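Local coordinates for metallo-beta-lactamase family protein (Thermus thermophilus, PDB 2ZO4) that probably acts as a zinc-dependent hydrolase of the metallo-beta-lactamase superfamily, with a pair of zinc ions held in its active site, at residues L91-G99 and W167-A176; F109-F117 and V200-E208. One frame throughout, in Å; residues are numbered along the deposited sequence.

Contact 1 of 2, residues L91-G99 and W167-A176; sequences LHEEEFARG and WTPGHADGHA. With ZN (zinc ion), chain B.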
ATOM      1  N   LEU A  91     -10.291   7.815   3.426  1.00 11.57           N
ATOM      2  CA  LEU A  91      -9.809   6.492   3.034  1.00 11.47           C
ATOM      3  C   LEU A  91     -10.653   6.025   1.855  1.00 11.34           C
ATOM      4  O   LEU A  91     -11.873   6.186   1.886  1.00 11.01           O
ATOM      5  CB  LEU A  91     -10.012   5.518   4.198  1.00 11.48           C
ATOM      6  CG  LEU A  91      -9.025   4.428   4.636  1.00 12.54           C
ATOM      7  CD1 LEU A  91      -9.815   3.252   5.197  1.00 12.37           C
ATOM      8  CD2 LEU A  91      -8.069   3.955   3.549  1.00 13.01           C
ATOM      9  N   HIS A  92     -10.035   5.432   0.832  1.00 11.09           N
ATOM     10  CA  HIS A  92     -10.813   4.950  -0.321  1.00 11.49           C
ATOM     11  C   HIS A  92     -11.824   3.874   0.065  1.00 11.78           C
ATOM     12  O   HIS A  92     -11.510   2.966   0.834  1.00 11.45           O
ATOM     13  CB  HIS A  92      -9.926   4.446  -1.458  1.00 11.09           C
ATOM     14  CG  HIS A  92     -10.692   4.095  -2.694  1.00 10.92           C
ATOM     15  ND1 HIS A  92     -11.230   2.845  -2.907  1.00 10.11           N
ATOM     16  CD2 HIS A  92     -11.039   4.842  -3.769  1.00 10.53           C
ATOM     17  CE1 HIS A  92     -11.869   2.833  -4.063  1.00 10.56           C
ATOM     18  NE2 HIS A  92     -11.768   4.033  -4.605  1.00 10.30           N
ATOM     19  N   GLU A  93     -13.025   3.990  -0.500  1.00 12.61           N
ATOM     20  CA  GLU A  93     -14.182   3.144  -0.163  1.00 13.90           C
ATOM     21  C   GLU A  93     -13.903   1.629  -0.162  1.00 13.88           C
ATOM     22  O   GLU A  93     -14.432   0.899   0.674  1.00 14.18           O
ATOM     23  CB  GLU A  93     -15.377   3.478  -1.082  1.00 13.74           C
ATOM     24  CG  GLU A  93     -15.102   3.314  -2.597  1.00 14.85           C
ATOM     25  CD  GLU A  93     -16.234   3.824  -3.497  1.00 15.14           C
ATOM     26  OE1 GLU A  93     -17.370   4.006  -3.014  1.00 17.01           O
ATOM     27  OE2 GLU A  93     -15.982   4.046  -4.703  1.00 16.65           O
ATOM     28  N   GLU A  94     -13.059   1.174  -1.087  1.00 14.18           N
ATOM     29  CA  GLU A  94     -12.760  -0.251  -1.255  1.00 14.38           C
ATOM     30  C   GLU A  94     -11.934  -0.865  -0.107  1.00 14.03           C
ATOM     31  O   GLU A  94     -11.864  -2.091   0.028  1.00 14.11           O
ATOM     32  CB  GLU A  94     -12.096  -0.479  -2.622  1.00 14.73           C
ATOM     33  CG  GLU A  94     -11.824  -1.933  -3.001  1.00 16.75           C
ATOM     34  CD  GLU A  94     -13.055  -2.705  -3.467  1.00 18.51           C
ATOM     35  OE1 GLU A  94     -14.171  -2.147  -3.517  1.00 19.75           O
ATOM     36  OE2 GLU A  94     -12.891  -3.895  -3.794  1.00 20.67           O
ATOM     37  N   GLU A  95     -11.324  -0.018   0.722  1.00 13.63           N
ATOM     38  CA  GLU A  95     -10.605  -0.485   1.911  1.00 13.36           C
ATOM     39  C   GLU A  95     -11.559  -0.876   3.036  1.00 13.45           C
ATOM     40  O   GLU A  95     -11.221  -1.715   3.870  1.00 13.49           O
ATOM     41  CB  GLU A  95      -9.640   0.585   2.442  1.00 13.39           C
ATOM     42  CG  GLU A  95      -8.474   0.960   1.530  1.00 12.64           C
ATOM     43  CD  GLU A  95      -7.411  -0.125   1.419  1.00 12.03           C
ATOM     44  OE1 GLU A  95      -7.706  -1.197   0.849  1.00 12.06           O
ATOM     45  OE2 GLU A  95      -6.274   0.103   1.884  1.00 10.39           O
ATOM     46  N   PHE A  96     -12.742  -0.261   3.052  1.00 13.74           N
ATOM     47  CA  PHE A  96     -13.650  -0.307   4.209  1.00 14.14           C
ATOM     48  C   PHE A  96     -14.055  -1.707   4.657  1.00 14.24           C
ATOM     49  O   PHE A  96     -13.987  -2.013   5.846  1.00 14.68           O
ATOM     50  CB  PHE A  96     -14.891   0.566   3.968  1.00 14.19           C
ATOM     51  CG  PHE A  96     -14.677   2.030   4.265  1.00 14.50           C
ATOM     52  CD1 PHE A  96     -13.688   2.758   3.601  1.00 13.95           C
ATOM     53  CD2 PHE A  96     -15.483   2.689   5.195  1.00 14.87           C
ATOM     54  CE1 PHE A  96     -13.490   4.109   3.871  1.00 14.51           C
ATOM     55  CE2 PHE A  96     -15.294   4.041   5.470  1.00 14.79           C
ATOM     56  CZ  PHE A  96     -14.296   4.755   4.803  1.00 14.13           C
ATOM     57  N   ALA A  97     -14.468  -2.548   3.714  1.00 14.35           N
ATOM     58  CA  ALA A  97     -14.874  -3.917   4.031  1.00 14.45           C
ATOM     59  C   ALA A  97     -13.702  -4.891   3.993  1.00 14.28           C
ATOM     60  O   ALA A  97     -13.875  -6.090   4.215  1.00 14.57           O
ATOM     61  CB  ALA A  97     -15.991  -4.381   3.096  1.00 14.44           C
ATOM     62  N   ARG A  98     -12.503  -4.377   3.727  1.00 14.10           N
ATOM     63  CA  ARG A  98     -11.339  -5.247   3.567  1.00 13.91           C
ATOM     64  C   ARG A  98     -10.228  -4.936   4.575  1.00 13.88           C
ATOM     65  O   ARG A  98     -10.332  -5.325   5.741  1.00 13.61           O
ATOM     66  CB  ARG A  98     -10.849  -5.222   2.112  1.00 13.82           C
ATOM     67  CG  ARG A  98     -11.924  -5.664   1.112  1.00 14.21           C
ATOM     68  CD  ARG A  98     -11.435  -5.598  -0.324  1.00 13.88           C
ATOM     69  NE  ARG A  98     -12.467  -5.985  -1.286  1.00 15.18           N
ATOM     70  CZ  ARG A  98     -12.779  -7.241  -1.612  1.00 15.15           C
ATOM     71  NH1 ARG A  98     -12.151  -8.267  -1.045  1.00 13.93           N
ATOM     72  NH2 ARG A  98     -13.732  -7.470  -2.509  1.00 14.80           N
ATOM     73  N   GLY A  99      -9.185  -4.232   4.134  1.00 13.60           N
ATOM     74  CA  GLY A  99      -8.065  -3.870   5.001  1.00 13.88           C
ATOM     75  C   GLY A  99      -8.449  -3.082   6.243  1.00 14.05           C
ATOM     76  O   GLY A  99      -7.896  -3.315   7.321  1.00 14.20           O
ATOM     77  N   TRP A 167      -8.012   5.854  -7.748  1.00  9.48           N
ATOM     78  CA  TRP A 167      -8.098   4.493  -7.244  1.00  9.56           C
ATOM     79  C   TRP A 167      -7.128   3.630  -8.032  1.00  9.53           C
ATOM     80  O   TRP A 167      -7.231   3.508  -9.261  1.00  9.22           O
ATOM     81  CB  TRP A 167      -9.528   3.962  -7.358  1.00 10.04           C
ATOM     82  CG  TRP A 167      -9.735   2.559  -6.848  1.00 10.47           C
ATOM     83  CD1 TRP A 167      -9.169   1.989  -5.739  1.00 10.97           C
ATOM     84  CD2 TRP A 167     -10.596   1.561  -7.414  1.00 10.84           C
ATOM     85  NE1 TRP A 167      -9.617   0.695  -5.588  1.00 10.54           N
ATOM     86  CE2 TRP A 167     -10.494   0.408  -6.601  1.00 11.23           C
ATOM     87  CE3 TRP A 167     -11.445   1.531  -8.531  1.00 11.64           C
ATOM     88  CZ2 TRP A 167     -11.208  -0.768  -6.871  1.00 11.36           C
ATOM     89  CZ3 TRP A 167     -12.152   0.356  -8.803  1.00 11.37           C
ATOM     90  CH2 TRP A 167     -12.027  -0.775  -7.976  1.00 11.56           C
ATOM     91  N   THR A 168      -6.162   3.069  -7.313  1.00  9.19           N
ATOM     92  CA  THR A 168      -5.095   2.269  -7.905  1.00  8.99           C
ATOM     93  C   THR A 168      -4.945   0.945  -7.141  1.00  9.09           C
ATOM     94  O   THR A 168      -3.969   0.756  -6.400  1.00  9.31           O
ATOM     95  CB  THR A 168      -3.759   3.046  -7.929  1.00  9.23           C
ATOM     96  OG1 THR A 168      -3.659   3.861  -6.754  1.00  9.23           O
ATOM     97  CG2 THR A 168      -3.675   3.944  -9.174  1.00  8.71           C
ATOM     98  N   PRO A 169      -5.918   0.023  -7.318  1.00  8.77           N
ATOM     99  CA  PRO A 169      -5.909  -1.256  -6.611  1.00  8.90           C
ATOM    100  C   PRO A 169      -4.755  -2.156  -7.060  1.00  8.89           C
ATOM    101  O   PRO A 169      -4.227  -1.979  -8.159  1.00  8.80           O
ATOM    102  CB  PRO A 169      -7.252  -1.878  -7.002  1.00  8.74           C
ATOM    103  CG  PRO A 169      -7.567  -1.271  -8.331  1.00  8.65           C
ATOM    104  CD  PRO A 169      -7.075   0.134  -8.225  1.00  8.77           C
ATOM    105  N   GLY A 170      -4.372  -3.102  -6.205  1.00  8.91           N
ATOM    106  CA  GLY A 170      -3.269  -4.013  -6.489  1.00  8.89           C
ATOM    107  C   GLY A 170      -2.389  -4.201  -5.273  1.00  9.19           C
ATOM    108  O   GLY A 170      -2.405  -5.258  -4.640  1.00  9.41           O
ATOM    109  N   HIS A 171      -1.619  -3.168  -4.944  1.00  9.38           N
ATOM    110  CA  HIS A 171      -0.837  -3.150  -3.715  1.00  9.38           C
ATOM    111  C   HIS A 171      -1.751  -3.242  -2.486  1.00  9.27           C
ATOM    112  O   HIS A 171      -1.430  -3.916  -1.512  1.00  9.18           O
ATOM    113  CB  HIS A 171       0.025  -1.892  -3.652  1.00  9.57           C
ATOM    114  CG  HIS A 171       0.846  -1.792  -2.405  1.00  9.97           C
ATOM    115  ND1 HIS A 171       1.981  -2.545  -2.202  1.00 10.63           N
ATOM    116  CD2 HIS A 171       0.685  -1.044  -1.290  1.00  9.92           C
ATOM    117  CE1 HIS A 171       2.495  -2.254  -1.021  1.00 10.56           C
ATOM    118  NE2 HIS A 171       1.728  -1.345  -0.447  1.00 11.20           N
ATOM    119  N   ALA A 172      -2.881  -2.543  -2.546  1.00  9.25           N
ATOM    120  CA  ALA A 172      -3.972  -2.707  -1.588  1.00  9.20           C
ATOM    121  C   ALA A 172      -5.273  -2.500  -2.341  1.00  9.37           C
ATOM    122  O   ALA A 172      -5.297  -1.824  -3.373  1.00  9.55           O
ATOM    123  CB  ALA A 172      -3.846  -1.719  -0.430  1.00  9.28           C
ATOM    124  N   ASP A 173      -6.355  -3.079  -1.832  1.00  9.61           N
ATOM    125  CA  ASP A 173      -7.636  -3.096  -2.550  1.00  9.81           C
ATOM    126  C   ASP A 173      -8.201  -1.697  -2.810  1.00  9.50           C
ATOM    127  O   ASP A 173      -8.614  -1.391  -3.929  1.00  9.32           O
ATOM    128  CB  ASP A 173      -8.640  -3.974  -1.801  1.00  9.79           C
ATOM    129  CG  ASP A 173      -8.112  -5.385  -1.576  1.00 11.26           C
ATOM    130  OD1 ASP A 173      -7.918  -6.109  -2.572  1.00 11.66           O
ATOM    131  OD2 ASP A 173      -7.880  -5.765  -0.405  1.00 13.46           O
ATOM    132  N   GLY A 174      -8.205  -0.857  -1.778  1.00  9.40           N
ATOM    133  CA  GLY A 174      -8.651   0.531  -1.904  1.00  9.26           C
ATOM    134  C   GLY A 174      -7.476   1.489  -1.861  1.00  9.24           C
ATOM    135  O   GLY A 174      -7.543   2.548  -1.231  1.00  9.49           O
ATOM    136  N   HIS A 175      -6.387   1.119  -2.524  1.00  9.05           N
ATOM    137  CA  HIS A 175      -5.252   2.015  -2.610  1.00  8.89           C
ATOM    138  C   HIS A 175      -5.626   3.210  -3.478  1.00  9.15           C
ATOM    139  O   HIS A 175      -6.198   3.059  -4.567  1.00  9.18           O
ATOM    140  CB  HIS A 175      -4.010   1.312  -3.150  1.00  8.71           C
ATOM    141  CG  HIS A 175      -2.786   2.173  -3.127  1.00  8.35           C
ATOM    142  ND1 HIS A 175      -2.511   3.100  -4.107  1.00  7.66           N
ATOM    143  CD2 HIS A 175      -1.778   2.263  -2.227  1.00  8.14           C
ATOM    144  CE1 HIS A 175      -1.382   3.721  -3.817  1.00  8.33           C
ATOM    145  NE2 HIS A 175      -0.919   3.233  -2.680  1.00  8.23           N
ATOM    146  N   ALA A 176      -5.312   4.396  -2.977  1.00  9.03           N
ATOM    147  CA  ALA A 176      -5.570   5.620  -3.709  1.00  9.47           C
ATOM    148  C   ALA A 176      -4.294   6.445  -3.802  1.00  9.57           C
ATOM    149  O   ALA A 176      -3.585   6.612  -2.813  1.00  9.63           O
ATOM    150  CB  ALA A 176      -6.686   6.419  -3.029  1.00  9.19           C
TER
HETATM  151 ZN    ZN B 318       1.813  -0.522   1.468  1.00 14.64          ZN
HETATM  152  O   HOH W   1      -7.114   4.966   0.488  1.00 15.17           O
HETATM  153  O   HOH W   2      -7.858  -3.565   1.716  1.00 12.89           O
HETATM  154  O   HOH W   3       3.254  -0.157   2.821  1.00  8.02           O

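Contact 2 of 2, residues F109-F117 and V200-E208; sequences FAEASWRLF and VGLWAYTRE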
ATOM      1  N   PHE A 109     -11.194 -11.685   9.782  1.00 27.01           N
ATOM      2  CA  PHE A 109     -10.420 -12.429   8.782  1.00 27.18           C
ATOM      3  C   PHE A 109      -9.353 -13.349   9.387  1.00 27.46           C
ATOM      4  O   PHE A 109      -8.567 -13.953   8.655  1.00 27.48           O
ATOM      5  CB  PHE A 109      -9.767 -11.467   7.777  1.00 26.93           C
ATOM      6  CG  PHE A 109     -10.752 -10.678   6.953  1.00 26.71           C
ATOM      7  CD1 PHE A 109     -11.528 -11.303   5.979  1.00 26.52           C
ATOM      8  CD2 PHE A 109     -10.889  -9.306   7.136  1.00 26.26           C
ATOM      9  CE1 PHE A 109     -12.437 -10.574   5.213  1.00 26.78           C
ATOM     10  CE2 PHE A 109     -11.793  -8.568   6.373  1.00 26.11           C
ATOM     11  CZ  PHE A 109     -12.569  -9.203   5.411  1.00 26.54           C
ATOM     12  N   ALA A 110      -9.337 -13.460  10.714  1.00 27.76           N
ATOM     13  CA  ALA A 110      -8.273 -14.168  11.437  1.00 28.16           C
ATOM     14  C   ALA A 110      -8.082 -15.629  11.016  1.00 28.36           C
ATOM     15  O   ALA A 110      -6.974 -16.025  10.637  1.00 28.52           O
ATOM     16  CB  ALA A 110      -8.490 -14.061  12.949  1.00 28.26           C
ATOM     17  N   GLU A 111      -9.158 -16.412  11.077  1.00 28.66           N
ATOM     18  CA  GLU A 111      -9.123 -17.838  10.738  1.00 28.88           C
ATOM     19  C   GLU A 111      -8.749 -18.081   9.276  1.00 28.96           C
ATOM     20  O   GLU A 111      -7.943 -18.967   8.976  1.00 29.11           O
ATOM     21  CB  GLU A 111     -10.466 -18.505  11.053  1.00 29.01           C
ATOM     22  N   ALA A 112      -9.338 -17.288   8.378  1.00 28.79           N
ATOM     23  CA  ALA A 112      -9.042 -17.368   6.945  1.00 28.55           C
ATOM     24  C   ALA A 112      -7.591 -17.004   6.636  1.00 28.45           C
ATOM     25  O   ALA A 112      -6.958 -17.641   5.791  1.00 28.54           O
ATOM     26  CB  ALA A 112      -9.997 -16.490   6.153  1.00 28.55           C
ATOM     27  N   SER A 113      -7.070 -15.985   7.323  1.00 28.25           N
ATOM     28  CA  SER A 113      -5.672 -15.577   7.178  1.00 28.26           C
ATOM     29  C   SER A 113      -4.711 -16.723   7.497  1.00 28.29           C
ATOM     30  O   SER A 113      -3.775 -16.970   6.740  1.00 28.28           O
ATOM     31  CB  SER A 113      -5.348 -14.366   8.059  1.00 28.17           C
ATOM     32  OG  SER A 113      -6.179 -13.260   7.753  1.00 28.37           O
ATOM     33  N   TRP A 114      -4.951 -17.416   8.612  1.00 28.33           N
ATOM     34  CA  TRP A 114      -4.101 -18.538   9.025  1.00 28.38           C
ATOM     35  C   TRP A 114      -4.270 -19.741   8.103  1.00 28.05           C
ATOM     36  O   TRP A 114      -3.281 -20.358   7.697  1.00 28.16           O
ATOM     37  CB  TRP A 114      -4.365 -18.952  10.483  1.00 28.83           C
ATOM     38  CG  TRP A 114      -4.339 -17.831  11.499  1.00 29.14           C
ATOM     39  CD1 TRP A 114      -5.154 -17.704  12.590  1.00 29.72           C
ATOM     40  CD2 TRP A 114      -3.466 -16.688  11.517  1.00 29.58           C
ATOM     41  NE1 TRP A 114      -4.844 -16.558  13.285  1.00 29.95           N
ATOM     42  CE2 TRP A 114      -3.816 -15.914  12.649  1.00 29.51           C
ATOM     43  CE3 TRP A 114      -2.428 -16.240  10.687  1.00 29.89           C
ATOM     44  CZ2 TRP A 114      -3.163 -14.720  12.973  1.00 29.59           C
ATOM     45  CZ3 TRP A 114      -1.777 -15.048  11.013  1.00 29.88           C
ATOM     46  CH2 TRP A 114      -2.149 -14.305  12.147  1.00 29.48           C
ATOM     47  N   ARG A 115      -5.522 -20.061   7.779  1.00 27.46           N
ATOM     48  CA  ARG A 115      -5.846 -21.161   6.870  1.00 27.10           C
ATOM     49  C   ARG A 115      -5.212 -20.977   5.488  1.00 26.82           C
ATOM     50  O   ARG A 115      -4.740 -21.944   4.891  1.00 27.00           O
ATOM     51  CB  ARG A 115      -7.363 -21.335   6.744  1.00 26.91           C
ATOM     52  N   LEU A 116      -5.188 -19.739   4.996  1.00 26.27           N
ATOM     53  CA  LEU A 116      -4.544 -19.425   3.720  1.00 25.77           C
ATOM     54  C   LEU A 116      -3.060 -19.792   3.736  1.00 25.65           C
ATOM     55  O   LEU A 116      -2.545 -20.343   2.763  1.00 25.33           O
ATOM     56  CB  LEU A 116      -4.734 -17.947   3.358  1.00 25.76           C
ATOM     57  CG  LEU A 116      -4.536 -17.526   1.893  1.00 25.52           C
ATOM     58  CD1 LEU A 116      -5.519 -18.229   0.959  1.00 24.66           C
ATOM     59  CD2 LEU A 116      -4.656 -16.015   1.751  1.00 25.53           C
ATOM     60  N   PHE A 117      -2.383 -19.486   4.842  1.00 25.46           N
ATOM     61  CA  PHE A 117      -0.992 -19.889   5.040  1.00 25.48           C
ATOM     62  C   PHE A 117      -0.867 -21.412   5.054  1.00 25.28           C
ATOM     63  O   PHE A 117      -0.068 -21.984   4.311  1.00 25.31           O
ATOM     64  CB  PHE A 117      -0.427 -19.302   6.343  1.00 25.53           C
ATOM     65  CG  PHE A 117      -0.096 -17.835   6.266  1.00 25.74           C
ATOM     66  CD1 PHE A 117       1.003 -17.389   5.539  1.00 25.72           C
ATOM     67  CD2 PHE A 117      -0.866 -16.903   6.948  1.00 26.20           C
ATOM     68  CE1 PHE A 117       1.318 -16.036   5.476  1.00 26.22           C
ATOM     69  CE2 PHE A 117      -0.565 -15.544   6.891  1.00 26.48           C
ATOM     70  CZ  PHE A 117       0.530 -15.108   6.154  1.00 26.33           C
ATOM     71  N   VAL A 200       2.584  -6.904  -4.087  1.00 19.38           N
ATOM     72  CA  VAL A 200       1.254  -7.229  -4.576  1.00 18.46           C
ATOM     73  C   VAL A 200       0.870  -8.562  -3.935  1.00 17.80           C
ATOM     74  O   VAL A 200       1.161  -9.637  -4.467  1.00 17.36           O
ATOM     75  CB  VAL A 200       1.167  -7.233  -6.135  1.00 18.67           C
ATOM     76  CG1 VAL A 200       2.135  -8.243  -6.758  1.00 19.10           C
ATOM     77  CG2 VAL A 200      -0.253  -7.485  -6.586  1.00 18.71           C
ATOM     78  N   GLY A 201       0.249  -8.476  -2.763  1.00 17.00           N
ATOM     79  CA  GLY A 201      -0.040  -9.664  -1.971  1.00 16.32           C
ATOM     80  C   GLY A 201      -1.484 -10.110  -2.027  1.00 15.91           C
ATOM     81  O   GLY A 201      -2.397  -9.284  -2.098  1.00 15.60           O
ATOM     82  N   LEU A 202      -1.683 -11.425  -2.000  1.00 15.62           N
ATOM     83  CA  LEU A 202      -3.012 -12.003  -1.875  1.00 15.43           C
ATOM     84  C   LEU A 202      -3.231 -12.393  -0.416  1.00 15.53           C
ATOM     85  O   LEU A 202      -2.585 -13.311   0.099  1.00 14.72           O
ATOM     86  CB  LEU A 202      -3.180 -13.216  -2.801  1.00 15.43           C
ATOM     87  CG  LEU A 202      -4.618 -13.654  -3.123  1.00 15.55           C
ATOM     88  CD1 LEU A 202      -4.706 -14.262  -4.524  1.00 15.45           C
ATOM     89  CD2 LEU A 202      -5.182 -14.619  -2.074  1.00 15.27           C
ATOM     90  N   TRP A 203      -4.127 -11.662   0.245  1.00 15.68           N
ATOM     91  CA  TRP A 203      -4.479 -11.918   1.639  1.00 15.98           C
ATOM     92  C   TRP A 203      -5.924 -12.411   1.712  1.00 15.99           C
ATOM     93  O   TRP A 203      -6.615 -12.481   0.692  1.00 16.13           O
ATOM     94  CB  TRP A 203      -4.289 -10.648   2.482  1.00 16.39           C
ATOM     95  CG  TRP A 203      -2.957  -9.973   2.267  1.00 16.61           C
ATOM     96  CD1 TRP A 203      -2.693  -8.940   1.411  1.00 17.21           C
ATOM     97  CD2 TRP A 203      -1.711 -10.291   2.903  1.00 16.62           C
ATOM     98  NE1 TRP A 203      -1.364  -8.595   1.479  1.00 17.09           N
ATOM     99  CE2 TRP A 203      -0.740  -9.407   2.388  1.00 16.92           C
ATOM    100  CE3 TRP A 203      -1.325 -11.232   3.868  1.00 17.74           C
ATOM    101  CZ2 TRP A 203       0.596  -9.437   2.800  1.00 17.16           C
ATOM    102  CZ3 TRP A 203       0.006 -11.264   4.274  1.00 17.33           C
ATOM    103  CH2 TRP A 203       0.948 -10.372   3.741  1.00 17.09           C
ATOM    104  N   ALA A 204      -6.377 -12.759   2.913  1.00 15.78           N
ATOM    105  CA  ALA A 204      -7.737 -13.259   3.122  1.00 15.68           C
ATOM    106  C   ALA A 204      -8.841 -12.255   2.746  1.00 15.67           C
ATOM    107  O   ALA A 204      -9.953 -12.658   2.401  1.00 15.67           O
ATOM    108  CB  ALA A 204      -7.908 -13.730   4.566  1.00 16.02           C
ATOM    109  N   TYR A 205      -8.525 -10.961   2.798  1.00 15.51           N
ATOM    110  CA  TYR A 205      -9.509  -9.901   2.537  1.00 15.46           C
ATOM    111  C   TYR A 205      -9.394  -9.269   1.148  1.00 15.31           C
ATOM    112  O   TYR A 205     -10.167  -8.375   0.805  1.00 15.52           O
ATOM    113  CB  TYR A 205      -9.413  -8.803   3.607  1.00 15.71           C
ATOM    114  CG  TYR A 205      -8.028  -8.210   3.788  1.00 15.75           C
ATOM    115  CD1 TYR A 205      -7.535  -7.240   2.908  1.00 15.97           C
ATOM    116  CD2 TYR A 205      -7.216  -8.612   4.847  1.00 16.12           C
ATOM    117  CE1 TYR A 205      -6.258  -6.698   3.075  1.00 16.08           C
ATOM    118  CE2 TYR A 205      -5.939  -8.077   5.023  1.00 15.98           C
ATOM    119  CZ  TYR A 205      -5.469  -7.120   4.136  1.00 15.92           C
ATOM    120  OH  TYR A 205      -4.211  -6.585   4.313  1.00 16.37           O
ATOM    121  N   THR A 206      -8.426  -9.734   0.365  1.00 14.94           N
ATOM    122  CA  THR A 206      -8.084  -9.150  -0.930  1.00 14.74           C
ATOM    123  C   THR A 206      -9.132  -9.465  -2.008  1.00 14.77           C
ATOM    124  O   THR A 206      -9.796 -10.498  -1.951  1.00 14.51           O
ATOM    125  CB  THR A 206      -6.671  -9.639  -1.375  1.00 14.74           C
ATOM    126  OG1 THR A 206      -5.719  -9.347  -0.344  1.00 14.53           O
ATOM    127  CG2 THR A 206      -6.206  -8.950  -2.654  1.00 14.98           C
ATOM    128  N   ARG A 207      -9.275  -8.556  -2.975  1.00 14.82           N
ATOM    129  CA  ARG A 207     -10.000  -8.815  -4.230  1.00 15.08           C
ATOM    130  C   ARG A 207      -9.450 -10.071  -4.919  1.00 15.19           C
ATOM    131  O   ARG A 207      -8.356 -10.534  -4.587  1.00 15.36           O
ATOM    132  CB  ARG A 207      -9.893  -7.603  -5.166  1.00 15.23           C
ATOM    133  CG  ARG A 207     -10.701  -6.377  -4.720  1.00 15.58           C
ATOM    134  CD  ARG A 207     -10.111  -5.065  -5.248  1.00 16.24           C
ATOM    135  NE  ARG A 207     -10.113  -4.982  -6.711  1.00 17.09           N
ATOM    136  CZ  ARG A 207     -11.141  -4.572  -7.451  1.00 17.71           C
ATOM    137  NH1 ARG A 207     -12.277  -4.199  -6.875  1.00 17.86           N
ATOM    138  NH2 ARG A 207     -11.035  -4.539  -8.773  1.00 17.00           N
ATOM    139  N   GLU A 208     -10.204 -10.610  -5.878  1.00 15.25           N
ATOM    140  CA  GLU A 208      -9.910 -11.923  -6.472  1.00 15.37           C
ATOM    141  C   GLU A 208      -8.543 -12.059  -7.164  1.00 15.22           C
ATOM    142  O   GLU A 208      -7.825 -13.040  -6.953  1.00 15.93           O
ATOM    143  CB  GLU A 208     -11.031 -12.333  -7.435  1.00 15.57           C
TER
HETATM  144  O   HOH W   4      -4.699 -12.589   5.229  1.00 21.12           O

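Contact 1 of 2, residues L91-G99 and W167-A176
His-92 lays its imidazole flat over the five-membered ring of Trp-167 in an offset stack, centroids 3.9 Å apart and planes only 8° from parallel. CE1 of His-92 comes closest, 3.3 Å above CD1 of Trp-167. The histidine reaches this place because its CG stands anti to the backbone N (chi1 -174°), which carries the ring off the end of strand 88-92 toward the indole. On the other face of the indole lies CD of Pro-169, so the tryptophan is sandwiched, and its rotation is fixed by a bond from Trp-167 NE1 to Asp-173 O (2.8 Å, 163°) that lies near the ring plane. The indole thus offers a face to the imidazole and, in its plane, an N-H that ties Trp-167 to a carbonyl further along the same loop.

In the turn from Ala-172 to His-175, Gly-174 has no side chain and can bring its CA to within 4.2 Å of Glu-94 CA, lying directly against the Glu-94 to Glu-95 backbone. This loop, joining strands 161-167 and 176-180, belongs to the alpha-beta/beta-alpha sandwich of the metallo-beta-lactamase fold and bears His-171, whose NE2 binds a zinc ion at 2.1 Å alongside His-70, His-72 and Asp-190.

Glu-95, bent at chi2, folds its buried carboxylate back to the loop, and OE1 accepts from Gly-174 N at 2.7 Å, met from well above the carboxylate plane. A water that accepts from Gly-99 N donates a hydrogen bond to this OE1 and another to Asp-173 OD2, which probably eases the repulsion between the two carboxylates. Glu-95 OE2 is hydrogen-bonded to His-71 ND1. Asp-173 turns CB against Arg-98 CD (3.6 Å), the two side chains crossing at about a right angle, while its OD1 accepts from Arg-207 N.

Contact 2 of 2, residues F109-F117 and V200-E208
Phe-109 presents a ring face to Tyr-205, whose CB sits almost over the middle of it, 3.6 Å from the centroid and 10° off the normal, a CH-pi contact. The tyrosine ring itself does not stack on the phenylalanine: the planes are 57° apart. With chi1 at 54°, its CG lies between the backbone N and the carbonyl carbon, and the phenol is carried away from the helix toward His-71, to which its OH is hydrogen-bonded. A tyrosine thus serves two places, its methylene at the surface contact and its hydroxyl beside the zinc-site region.

One turn along helix 110-119, the small Ala-112 meets Ala-204 methyl to methyl, CB to CB 3.8 Å, which lets the loop approach closely; the nearest CA pair is Ser-113 and Ala-204. The hydroxyl of Ser-113 donates to Phe-109 O (2.6 Å), turning back on the first turn of its own helix, and also accepts from a water that takes the N-H of Ala-204. Further on, Leu-116 extends its CD2 branch over the backbone of Leu-202 and Trp-203, 3.8 Å from Leu-202 O, and near the CD2 methyl of Leu-202. Phe-117 ends the row, its CZ at the edge of the Trp-203 indole, 4.3 Å from CZ3.

The helix thus runs alongside the 202-205 part of the loop that leads from strand 185-189 to helix 210-222, in the opposite direction, with helix 286-301 flanking both. Since the direct contacts between helix and loop are largely van der Waals and CH-pi and the polar link passes through water, the fit probably depends on shape more than on directional bonds.

Contact 1 is buried beside the zinc site, whereas contact 2 lies at the surface, their centres about 15 Å apart. Contact 1 joins the end of a strand in one sheet to a loop between two strands of the other; contact 2 sets a helix against a long loop. Their chemistry follows: stacked rings, a buried carboxylate and bridging waters in the first, mostly apolar side chains with one bridging water in the second. They meet where Arg-98 NH1 reaches Tyr-205 O, a probable hydrogen bond; the second segment of contact 1 is tied to the same loop through Asp-173, so the 200-208 loop touches both segments of contact 1.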